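Local coordinates for protein ribonuclease J (Methanolobus psychrophilus R15, PDB 5HAB) that probably degrades RNA exonucleolytically from the 5' end, as an archaeal beta-CASP ribonuclease of the metallo-beta-lactamase family, at residues A375-N380 / I401-H406; I371-N376 / A389-L394; E48-I53 / N91-N96. The protein carries 1 engineered substitution. All coordinates share one frame; numbering follows the deposited sequence.

Interaction 1: A375-N380 / I401-H406; sequences ANVIPN and IYDNVH. With nucleotides of chain D.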
loop_
_atom_site.group_PDB
_atom_site.type_symbol
_atom_site.label_atom_id
_atom_site.label_comp_id
_atom_site.label_asym_id
_atom_site.label_seq_id
_atom_site.Cartn_x
_atom_site.Cartn_y
_atom_site.Cartn_z
ATOM N N ALA B 375 4.919 -13.264 -16.466
ATOM C CA ALA B 375 5.825 -13.158 -15.328
ATOM C C ALA B 375 5.372 -12.038 -14.398
ATOM O O ALA B 375 4.599 -11.161 -14.788
ATOM C CB ALA B 375 7.251 -12.905 -15.796
ATOM N N ASN B 376 5.847 -12.083 -13.160
ATOM C CA ASN B 376 5.574 -11.026 -12.199
ATOM C C ASN B 376 6.726 -10.034 -12.159
ATOM O O ASN B 376 7.821 -10.325 -12.639
ATOM C CB ASN B 376 5.354 -11.616 -10.805
ATOM C CG ASN B 376 6.609 -12.282 -10.250
ATOM O OD1 ASN B 376 7.447 -12.787 -11.004
ATOM N ND2 ASN B 376 6.745 -12.281 -8.927
ATOM N N VAL B 377 6.479 -8.863 -11.585
ATOM C CA VAL B 377 7.547 -7.901 -11.361
ATOM C C VAL B 377 8.177 -8.219 -10.011
ATOM O O VAL B 377 7.476 -8.285 -9.000
ATOM C CB VAL B 377 7.028 -6.449 -11.406
ATOM C CG1 VAL B 377 8.190 -5.461 -11.471
ATOM C CG2 VAL B 377 6.077 -6.254 -12.578
ATOM N N ILE B 378 9.491 -8.421 -9.988
ATOM C CA ILE B 378 10.195 -8.690 -8.736
ATOM C C ILE B 378 10.202 -7.440 -7.864
ATOM O O ILE B 378 10.605 -6.367 -8.315
ATOM C CB ILE B 378 11.631 -9.219 -8.978
ATOM C CG1 ILE B 378 11.608 -10.637 -9.565
ATOM C CG2 ILE B 378 12.444 -9.178 -7.695
ATOM C CD1 ILE B 378 11.357 -10.726 -11.041
ATOM N N PRO B 379 9.744 -7.577 -6.607
ATOM C CA PRO B 379 9.587 -6.458 -5.666
ATOM C C PRO B 379 10.905 -5.833 -5.219
ATOM O O PRO B 379 11.185 -5.770 -4.023
ATOM C CB PRO B 379 8.874 -7.105 -4.471
ATOM C CG PRO B 379 8.263 -8.356 -5.009
ATOM C CD PRO B 379 9.226 -8.835 -6.046
ATOM N N ASN B 380 11.698 -5.368 -6.177
ATOM C CA ASN B 380 12.914 -4.624 -5.885
ATOM C C ASN B 380 12.939 -3.374 -6.757
ATOM O O ASN B 380 12.623 -3.442 -7.944
ATOM C CB ASN B 380 14.152 -5.487 -6.133
ATOM C CG ASN B 380 15.438 -4.779 -5.766
ATOM O OD1 ASN B 380 16.038 -4.094 -6.596
ATOM N ND2 ASN B 380 15.867 -4.934 -4.516
ATOM N N ILE B 401 -0.396 -3.670 -22.978
ATOM C CA ILE B 401 0.350 -4.490 -22.031
ATOM C C ILE B 401 -0.543 -5.469 -21.283
ATOM O O ILE B 401 -1.461 -5.064 -20.573
ATOM C CB ILE B 401 1.098 -3.600 -21.024
ATOM C CG1 ILE B 401 1.902 -2.523 -21.757
ATOM C CG2 ILE B 401 1.989 -4.447 -20.129
ATOM C CD1 ILE B 401 2.951 -3.080 -22.684
ATOM N N TYR B 402 -0.254 -6.758 -21.430
ATOM C CA TYR B 402 -0.879 -7.779 -20.599
ATOM C C TYR B 402 0.123 -8.234 -19.548
ATOM O O TYR B 402 1.091 -8.916 -19.864
ATOM C CB TYR B 402 -1.345 -8.970 -21.433
ATOM C CG TYR B 402 -2.469 -8.659 -22.392
ATOM C CD1 TYR B 402 -2.237 -7.920 -23.541
ATOM C CD2 TYR B 402 -3.759 -9.120 -22.158
ATOM C CE1 TYR B 402 -3.259 -7.635 -24.427
ATOM C CE2 TYR B 402 -4.788 -8.841 -23.041
ATOM C CZ TYR B 402 -4.529 -8.096 -24.175
ATOM O OH TYR B 402 -5.534 -7.807 -25.065
ATOM N N ASP B 403 -0.110 -7.852 -18.301
ATOM C CA ASP B 403 0.857 -8.078 -17.238
ATOM C C ASP B 403 0.450 -9.254 -16.357
ATOM O O ASP B 403 -0.715 -9.649 -16.331
ATOM C CB ASP B 403 1.000 -6.808 -16.394
ATOM C CG ASP B 403 2.309 -6.744 -15.640
ATOM O OD1 ASP B 403 3.054 -7.750 -15.636
ATOM O OD2 ASP B 403 2.594 -5.677 -15.053
ATOM N N ASN B 404 1.430 -9.808 -15.649
ATOM C CA ASN B 404 1.202 -10.785 -14.587
ATOM C C ASN B 404 0.396 -12.022 -15.001
ATOM O O ASN B 404 -0.339 -12.581 -14.192
ATOM C CB ASN B 404 0.513 -10.105 -13.401
ATOM C CG ASN B 404 0.968 -10.664 -12.064
ATOM O OD1 ASN B 404 1.999 -11.339 -11.973
ATOM N ND2 ASN B 404 0.203 -10.381 -11.014
ATOM N N VAL B 405 0.533 -12.451 -16.251
ATOM C CA VAL B 405 -0.132 -13.673 -16.697
ATOM C C VAL B 405 0.709 -14.831 -16.190
ATOM O O VAL B 405 1.467 -15.443 -16.939
ATOM C CB VAL B 405 -0.293 -13.719 -18.223
ATOM C CG1 VAL B 405 -1.201 -14.872 -18.624
ATOM C CG2 VAL B 405 -0.832 -12.392 -18.738
ATOM N N HIS B 406 0.581 -15.122 -14.904
ATOM C CA HIS B 406 1.613 -15.877 -14.220
ATOM C C HIS B 406 1.081 -16.469 -12.931
ATOM O O HIS B 406 0.104 -15.984 -12.361
ATOM C CB HIS B 406 2.820 -14.961 -13.958
ATOM C CG HIS B 406 3.866 -15.547 -13.059
ATOM N ND1 HIS B 406 4.774 -16.491 -13.488
ATOM C CD2 HIS B 406 4.178 -15.288 -11.766
ATOM C CE1 HIS B 406 5.580 -16.810 -12.493
ATOM N NE2 HIS B 406 5.243 -16.093 -11.437
ATOM O OP3 A D 1 6.396 -15.296 -8.993
ATOM P P A D 1 7.209 -16.177 -8.121
ATOM O OP1 A D 1 7.627 -17.367 -8.905
ATOM O OP2 A D 1 6.473 -16.375 -6.847
ATOM O "O5'" A D 1 8.507 -15.359 -7.718
ATOM C "C5'" A D 1 9.306 -14.699 -8.694
ATOM C "C4'" A D 1 10.675 -14.389 -8.143
ATOM O "O4'" A D 1 10.553 -13.294 -7.191
ATOM C "C3'" A D 1 11.329 -15.544 -7.388
ATOM O "O3'" A D 1 12.736 -15.564 -7.613
ATOM C "C2'" A D 1 11.030 -15.225 -5.926
ATOM O "O2'" A D 1 11.965 -15.753 -5.010
ATOM C "C1'" A D 1 11.031 -13.696 -5.919
ATOM N N9 A D 1 10.126 -13.141 -4.906
ATOM C C8 A D 1 8.870 -13.617 -4.597
ATOM N N7 A D 1 8.262 -12.955 -3.643
ATOM C C5 A D 1 9.181 -11.975 -3.291
ATOM C C6 A D 1 9.134 -10.947 -2.331
ATOM N N6 A D 1 8.086 -10.732 -1.526
ATOM N N1 A D 1 10.215 -10.139 -2.228
ATOM C C2 A D 1 11.263 -10.358 -3.035
ATOM N N3 A D 1 11.426 -11.289 -3.976
ATOM C C4 A D 1 10.337 -12.078 -4.056
ATOM P P A D 2 13.427 -16.922 -8.124
ATOM O OP1 A D 2 12.764 -18.047 -7.414
ATOM O OP2 A D 2 14.899 -16.750 -8.030
ATOM O "O5'" A D 2 13.016 -17.025 -9.662
ATOM C "C5'" A D 2 14.006 -17.022 -10.681
ATOM C "C4'" A D 2 13.784 -15.915 -11.682
ATOM O "O4'" A D 2 13.254 -14.741 -11.012
ATOM C "C3'" A D 2 15.033 -15.415 -12.395
ATOM O "O3'" A D 2 15.390 -16.224 -13.504
ATOM C "C2'" A D 2 14.668 -13.984 -12.773
ATOM O "O2'" A D 2 13.899 -13.954 -13.965
ATOM C "C1'" A D 2 13.776 -13.570 -11.601
ATOM N N9 A D 2 14.499 -12.806 -10.565
ATOM C C8 A D 2 14.677 -13.159 -9.249
ATOM N N7 A D 2 15.340 -12.275 -8.545
ATOM C C5 A D 2 15.607 -11.262 -9.454
ATOM C C6 A D 2 16.284 -10.037 -9.324
ATOM N N6 A D 2 16.834 -9.614 -8.181
ATOM N N1 A D 2 16.376 -9.255 -10.424
ATOM C C2 A D 2 15.822 -9.686 -11.568
ATOM N N3 A D 2 15.161 -10.815 -11.814
ATOM C C4 A D 2 15.083 -11.567 -10.701
#
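His406 and Ala375 form the close-packed part of this contact. The CB of His406 lies 3.7 Å from the backbone N of Ala375, and the imidazole leans across the following peptide, so that the N of Asn376 comes over one ring face. With CG turned anti to the backbone N (chi1 170°), the ring reaches past Ala375 to the RNA, where NE2 donates a hydrogen bond of 2.8 Å to OP3 of nucleotide A1 of chain D, in the plane of the ring and with an angle of 152° at the hydrogen. ND1 is hydrogen-bonded to Arg273, and the two bonds together would hold the ring's rotation. Asn376 ND2 approaches the same OP3 to 3.0 Å, so both segments meet at the 5'-phosphate of A1. The two loops, at the C-terminal ends of neighbouring parallel strands 370-374 and 400-402 of the beta-CASP sheet, form part of the site that holds the RNA's 5' end. Further along 375-380, Ile378 CG1 touches the A1 ribose and A2 base, while Pro379 CG packs 3.8 Å from C6 of the A1 adenine. Asn404 is exposed and shares little surface; its CA still makes a CA-H...O contact of 3.4 Å with Ala375 O. The loose side is at Asp403, whose carboxylate turns to Arg387 in a salt bridge, with Val377 CG2 4.3 Å from OD2.

Interaction 2: I371-N376 / A389-L394; sequences IIFSAN and ALETKL. With nucleotides of chain D.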
loop_
_atom_site.group_PDB
_atom_site.type_symbol
_atom_site.label_atom_id
_atom_site.label_comp_id
_atom_site.label_asym_id
_atom_site.label_seq_id
_atom_site.Cartn_x
_atom_site.Cartn_y
_atom_site.Cartn_z
ATOM N N ILE B 371 1.679 -6.999 -26.024
ATOM C CA ILE B 371 2.855 -7.540 -25.351
ATOM C C ILE B 371 2.454 -8.243 -24.061
ATOM O O ILE B 371 1.931 -7.622 -23.134
ATOM C CB ILE B 371 3.897 -6.445 -25.108
ATOM C CG1 ILE B 371 4.221 -5.775 -26.445
ATOM C CG2 ILE B 371 5.146 -7.028 -24.463
ATOM C CD1 ILE B 371 5.239 -4.689 -26.368
ATOM N N ILE B 372 2.700 -9.548 -24.019
ATOM C CA ILE B 372 2.278 -10.382 -22.908
ATOM C C ILE B 372 3.458 -10.748 -22.014
ATOM O O ILE B 372 4.333 -11.527 -22.400
ATOM C CB ILE B 372 1.581 -11.657 -23.415
ATOM C CG1 ILE B 372 0.321 -11.303 -24.208
ATOM C CG2 ILE B 372 1.247 -12.580 -22.255
ATOM C CD1 ILE B 372 0.504 -11.387 -25.703
ATOM N N PHE B 373 3.465 -10.176 -20.815
ATOM C CA PHE B 373 4.426 -10.525 -19.783
ATOM C C PHE B 373 3.911 -11.716 -18.986
ATOM O O PHE B 373 3.086 -11.563 -18.090
ATOM C CB PHE B 373 4.676 -9.340 -18.849
ATOM C CG PHE B 373 5.361 -8.180 -19.505
ATOM C CD1 PHE B 373 4.666 -7.340 -20.361
ATOM C CD2 PHE B 373 6.694 -7.910 -19.246
ATOM C CE1 PHE B 373 5.293 -6.266 -20.962
ATOM C CE2 PHE B 373 7.327 -6.833 -19.840
ATOM C CZ PHE B 373 6.625 -6.011 -20.700
ATOM N N SER B 374 4.387 -12.908 -19.323
ATOM C CA SER B 374 4.038 -14.094 -18.557
ATOM C C SER B 374 4.994 -14.233 -17.374
ATOM O O SER B 374 5.781 -15.178 -17.300
ATOM C CB SER B 374 4.083 -15.334 -19.433
ATOM O OG SER B 374 3.432 -16.399 -18.783
ATOM N N ALA B 375 4.919 -13.264 -16.466
ATOM C CA ALA B 375 5.825 -13.158 -15.328
ATOM C C ALA B 375 5.372 -12.038 -14.398
ATOM O O ALA B 375 4.599 -11.161 -14.788
ATOM C CB ALA B 375 7.251 -12.905 -15.796
ATOM N N ASN B 376 5.847 -12.083 -13.160
ATOM C CA ASN B 376 5.574 -11.026 -12.199
ATOM C C ASN B 376 6.726 -10.034 -12.159
ATOM O O ASN B 376 7.821 -10.325 -12.639
ATOM C CB ASN B 376 5.354 -11.616 -10.805
ATOM C CG ASN B 376 6.609 -12.282 -10.250
ATOM O OD1 ASN B 376 7.447 -12.787 -11.004
ATOM N ND2 ASN B 376 6.745 -12.281 -8.927
ATOM N N ALA B 389 10.421 1.724 -17.114
ATOM C CA ALA B 389 10.970 2.350 -18.317
ATOM C C ALA B 389 10.577 1.567 -19.575
ATOM O O ALA B 389 10.130 2.152 -20.573
ATOM C CB ALA B 389 12.484 2.470 -18.211
ATOM N N LEU B 390 10.727 0.244 -19.511
ATOM C CA LEU B 390 10.355 -0.616 -20.630
ATOM C C LEU B 390 8.888 -0.418 -21.018
ATOM O O LEU B 390 8.561 -0.163 -22.183
ATOM C CB LEU B 390 10.602 -2.088 -20.283
ATOM C CG LEU B 390 10.168 -3.091 -21.355
ATOM C CD1 LEU B 390 11.111 -3.032 -22.554
ATOM C CD2 LEU B 390 10.082 -4.499 -20.799
ATOM N N GLU B 391 8.009 -0.526 -20.027
ATOM C CA GLU B 391 6.574 -0.439 -20.261
ATOM C C GLU B 391 6.167 0.938 -20.757
ATOM O O GLU B 391 5.343 1.048 -21.657
ATOM C CB GLU B 391 5.806 -0.786 -18.986
ATOM C CG GLU B 391 5.429 -2.251 -18.894
ATOM C CD GLU B 391 4.656 -2.573 -17.633
ATOM O OE1 GLU B 391 5.153 -3.393 -16.833
ATOM O OE2 GLU B 391 3.547 -2.026 -17.451
ATOM N N THR B 392 6.751 1.981 -20.175
ATOM C CA THR B 392 6.492 3.352 -20.604
ATOM C C THR B 392 6.860 3.535 -22.075
ATOM O O THR B 392 6.101 4.141 -22.831
ATOM C CB THR B 392 7.263 4.380 -19.754
ATOM O OG1 THR B 392 6.874 4.258 -18.384
ATOM C CG2 THR B 392 6.974 5.800 -20.229
ATOM N N LYS B 393 8.015 3.010 -22.483
ATOM C CA LYS B 393 8.418 3.103 -23.892
ATOM C C LYS B 393 7.455 2.347 -24.814
ATOM O O LYS B 393 6.986 2.891 -25.832
ATOM C CB LYS B 393 9.846 2.583 -24.073
ATOM C CG LYS B 393 10.896 3.474 -23.428
ATOM C CD LYS B 393 12.258 2.811 -23.412
ATOM C CE LYS B 393 13.223 3.602 -22.552
ATOM N NZ LYS B 393 14.514 2.888 -22.347
ATOM N N LEU B 394 7.145 1.107 -24.440
ATOM C CA LEU B 394 6.249 0.279 -25.243
ATOM C C LEU B 394 4.857 0.910 -25.395
ATOM O O LEU B 394 4.286 0.906 -26.481
ATOM C CB LEU B 394 6.136 -1.115 -24.627
ATOM C CG LEU B 394 7.427 -1.937 -24.645
ATOM C CD1 LEU B 394 7.272 -3.213 -23.835
ATOM C CD2 LEU B 394 7.843 -2.252 -26.069
ATOM O OP3 A D 1 6.396 -15.296 -8.993
ATOM P P A D 1 7.209 -16.177 -8.121
ATOM O OP1 A D 1 7.627 -17.367 -8.905
ATOM O OP2 A D 1 6.473 -16.375 -6.847
ATOM O "O5'" A D 1 8.507 -15.359 -7.718
ATOM C "C5'" A D 1 9.306 -14.699 -8.694
ATOM C "C4'" A D 1 10.675 -14.389 -8.143
ATOM O "O4'" A D 1 10.553 -13.294 -7.191
ATOM C "C3'" A D 1 11.329 -15.544 -7.388
ATOM O "O3'" A D 1 12.736 -15.564 -7.613
ATOM C "C2'" A D 1 11.030 -15.225 -5.926
ATOM O "O2'" A D 1 11.965 -15.753 -5.010
ATOM C "C1'" A D 1 11.031 -13.696 -5.919
ATOM N N9 A D 1 10.126 -13.141 -4.906
ATOM C C8 A D 1 8.870 -13.617 -4.597
ATOM N N7 A D 1 8.262 -12.955 -3.643
ATOM C C5 A D 1 9.181 -11.975 -3.291
ATOM C C6 A D 1 9.134 -10.947 -2.331
ATOM N N6 A D 1 8.086 -10.732 -1.526
ATOM N N1 A D 1 10.215 -10.139 -2.228
ATOM C C2 A D 1 11.263 -10.358 -3.035
ATOM N N3 A D 1 11.426 -11.289 -3.976
ATOM C C4 A D 1 10.337 -12.078 -4.056
#
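Ile371 and Phe373 pack against Leu390 and Leu394 in a buried, largely apolar strand-to-helix contact on one face of the parallel beta-CASP sheet. The short axes of strand 371-374 and helix 389-394 approach to 11.8 Å and run nearly antiparallel, at 160°, a separation bridged by the side chains of both elements. Residues 371 and 373 alternate with Ile372, which faces helix 241-253, so this strand contributes to packing on both sides of the sheet.

At one end, the CD1 of Ile371 sits against the forked end of Leu394, 3.6 Å from CD1 and equally near CD2, and the two side chains cross at about a right angle. The extended chain of Ile371 (chi2 -179°) carries CD1 out to that fork. Phe373 meets Leu390 from the opposite direction: Leu390 CD2 lies in the plane of the phenyl ring, at its edge, 3.7 Å from CE2. The leucine methyl therefore abuts the rim of the ring and does not cover a face. Leu394 CD1 also comes near the ring plane, 4.3 Å from CZ, so the two leucines, one helical turn apart, both address the ring edge.

Glu391 adds its aliphatic part, with CG 4.3 Å from Phe373 CZ, while its carboxylate turns to Arg387 in a salt bridge. Leu353 of helix 352-357 touches both Phe373 and Leu390, and Ala357 touches both Leu390 and Leu394, extending the apolar layer beyond the pair of segments. Strand 370-374, helix 381-396 and strand 400-402 make up a beta-alpha-beta unit, and this packing of the connecting helix onto its first strand is typical of such a parallel crossover.

Interaction 3: E48-I53 / N91-N96; sequences EDIIII and NEVNGN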
loop_
_atom_site.group_PDB
_atom_site.type_symbol
_atom_site.label_atom_id
_atom_site.label_comp_id
_atom_site.label_asym_id
_atom_site.label_seq_id
_atom_site.Cartn_x
_atom_site.Cartn_y
_atom_site.Cartn_z
ATOM N N GLU B 48 31.598 -34.958 10.947
ATOM C CA GLU B 48 32.690 -34.153 10.395
ATOM C C GLU B 48 32.682 -34.134 8.869
ATOM O O GLU B 48 33.628 -33.653 8.246
ATOM C CB GLU B 48 34.047 -34.651 10.899
ATOM C CG GLU B 48 34.189 -34.639 12.414
ATOM C CD GLU B 48 35.630 -34.791 12.872
ATOM O OE1 GLU B 48 35.979 -34.233 13.934
ATOM O OE2 GLU B 48 36.411 -35.478 12.176
ATOM N N ASP B 49 31.608 -34.638 8.270
ATOM C CA ASP B 49 31.439 -34.546 6.822
ATOM C C ASP B 49 30.372 -33.510 6.486
ATOM O O ASP B 49 29.370 -33.415 7.180
ATOM C CB ASP B 49 31.073 -35.910 6.242
ATOM C CG ASP B 49 32.234 -36.886 6.280
ATOM O OD1 ASP B 49 33.375 -36.465 5.991
ATOM O OD2 ASP B 49 32.005 -38.067 6.622
ATOM N N ILE B 50 30.595 -32.712 5.445
ATOM C CA ILE B 50 29.681 -31.618 5.121
ATOM C C ILE B 50 29.091 -31.756 3.719
ATOM O O ILE B 50 29.813 -31.981 2.753
ATOM C CB ILE B 50 30.386 -30.257 5.270
ATOM C CG1 ILE B 50 30.931 -30.091 6.689
ATOM C CG2 ILE B 50 29.435 -29.116 4.923
ATOM C CD1 ILE B 50 31.715 -28.815 6.890
ATOM N N ILE B 51 27.771 -31.620 3.622
ATOM C CA ILE B 51 27.075 -31.513 2.343
ATOM C C ILE B 51 26.617 -30.069 2.146
ATOM O O ILE B 51 25.780 -29.588 2.891
ATOM C CB ILE B 51 25.878 -32.476 2.280
ATOM C CG1 ILE B 51 26.309 -33.887 2.680
ATOM C CG2 ILE B 51 25.236 -32.460 0.894
ATOM C CD1 ILE B 51 27.187 -34.564 1.657
ATOM N N ILE B 52 27.171 -29.373 1.161
ATOM C CA ILE B 52 26.685 -28.045 0.812
ATOM C C ILE B 52 25.446 -28.197 -0.063
ATOM O O ILE B 52 25.399 -29.057 -0.941
ATOM C CB ILE B 52 27.777 -27.202 0.110
ATOM C CG1 ILE B 52 28.927 -26.894 1.072
ATOM C CG2 ILE B 52 27.207 -25.898 -0.417
ATOM C CD1 ILE B 52 30.080 -26.130 0.427
ATOM N N ILE B 53 24.431 -27.379 0.199
ATOM C CA ILE B 53 23.221 -27.365 -0.613
ATOM C C ILE B 53 23.014 -25.971 -1.204
ATOM O O ILE B 53 22.808 -24.984 -0.473
ATOM C CB ILE B 53 21.991 -27.810 0.187
ATOM C CG1 ILE B 53 22.270 -29.122 0.924
ATOM C CG2 ILE B 53 20.803 -27.985 -0.739
ATOM C CD1 ILE B 53 21.038 -29.716 1.597
ATOM N N ASN B 91 35.344 -21.874 7.210
ATOM C CA ASN B 91 36.614 -22.150 7.878
ATOM C C ASN B 91 36.451 -22.320 9.391
ATOM O O ASN B 91 37.340 -22.854 10.052
ATOM C CB ASN B 91 37.616 -21.037 7.588
ATOM C CG ASN B 91 37.940 -20.925 6.116
ATOM O OD1 ASN B 91 38.063 -21.934 5.419
ATOM N ND2 ASN B 91 38.071 -19.697 5.630
ATOM N N GLU B 92 35.322 -21.873 9.935
ATOM C CA GLU B 92 35.045 -22.049 11.363
ATOM C C GLU B 92 34.088 -23.233 11.605
ATOM O O GLU B 92 33.726 -23.527 12.746
ATOM C CB GLU B 92 34.481 -20.746 11.970
ATOM C CG GLU B 92 34.708 -20.588 13.488
ATOM C CD GLU B 92 34.197 -19.258 14.052
ATOM O OE1 GLU B 92 33.730 -19.231 15.216
ATOM O OE2 GLU B 92 34.275 -18.237 13.337
ATOM N N VAL B 93 33.676 -23.905 10.530
ATOM C CA VAL B 93 32.785 -25.064 10.647
ATOM C C VAL B 93 33.627 -26.335 10.753
ATOM O O VAL B 93 34.493 -26.587 9.916
ATOM C CB VAL B 93 31.797 -25.159 9.460
ATOM C CG1 VAL B 93 30.908 -26.395 9.601
ATOM C CG2 VAL B 93 30.951 -23.896 9.365
ATOM N N ASN B 94 33.344 -27.143 11.770
ATOM C CA ASN B 94 34.176 -28.295 12.105
ATOM C C ASN B 94 33.887 -29.524 11.236
ATOM O O ASN B 94 33.303 -30.500 11.702
ATOM C CB ASN B 94 33.990 -28.645 13.586
ATOM C CG ASN B 94 35.134 -29.476 14.147
ATOM O OD1 ASN B 94 36.255 -29.437 13.640
ATOM N ND2 ASN B 94 34.853 -30.229 15.206
ATOM N N GLY B 95 34.321 -29.484 9.980
ATOM C CA GLY B 95 34.107 -30.596 9.075
ATOM C C GLY B 95 34.704 -30.400 7.697
ATOM O O GLY B 95 35.250 -29.342 7.388
ATOM N N ASN B 96 34.590 -31.419 6.855
ATOM C CA ASN B 96 35.101 -31.325 5.493
ATOM C C ASN B 96 33.974 -31.519 4.494
ATOM O O ASN B 96 33.158 -32.432 4.630
ATOM C CB ASN B 96 36.204 -32.358 5.249
ATOM C CG ASN B 96 37.334 -32.245 6.251
ATOM O OD1 ASN B 96 38.163 -31.338 6.164
ATOM N ND2 ASN B 96 37.381 -33.172 7.204
#
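The segments 48-53 and 91-96 are joined by a parallel bridge between Asp49 and Asn96, whose CA atoms are 5.1 Å apart, with Asn96 bonded to the residues flanking Asp49. The N of Asn96 donates to Glu48 O at 2.8 Å and 160°, and Ile50 N donates to Asn96 O at 2.7 Å and 145°. In the second bond the donor stands well above the carbonyl plane. Asp49 CA lies 3.5 Å from Asn96 O and adds a CA-H...O contact.

Among the side chains, Ile50 carries the apolar part of the contact. Its CG1 is anti to the carbonyl carbon (chi1 -58°), and the chain stays extended to CD1, which lies 3.5 Å from the carbonyl carbon of Gly95 and 3.7 Å from Val93 CG1. The absence of a side chain on Gly95 lets the two backbones draw together here, with its CA just 3.2 Å from Glu48 O. Gly95 N in turn bonds to Val93 O across an inverse gamma turn centred on Asn94, which bends the chain just before the new strand. Glu48 and Asn94 are exposed, their polar ends merely near each other. Asp49 and Asn96 project from the same face of the sheet, and the Asp49 carboxylate makes a salt bridge with Arg98, two residues beyond Asn96 on strand 96-102.

The pairing starts the alignment of strand 49-53 with strand 96-102 in the mixed sheet of the metallo-beta-lactamase part. Ile50 also packs on Val97 and on Ala43 of strand 41-46, the other neighbour of 49-53, whereas Ile51 and Ile53 meet strand 179-186 of the second sheet.

Interactions 1 and 2 share Ala375 and Asn376 and belong to one beta-alpha-beta unit: interaction 2 lies in its buried interior, whereas interaction 1 lies at the strand ends, partly buried and facing RNA. They touch directly, with Tyr402 O probably accepting a hydrogen bond from Phe373 N. Interaction 3 is separate, in the metallo-beta-lactamase sheet, its centre about 39 Å from that of interaction 1 and 44 Å from that of interaction 2; it is partly buried, with exposed polar residues beside Ile50. Their chemistry follows their places: polar groups gather round a phosphate in interaction 1, hydrocarbon packs in interaction 2, and main-chain bonds join two inner strands at their beginnings in interaction 3.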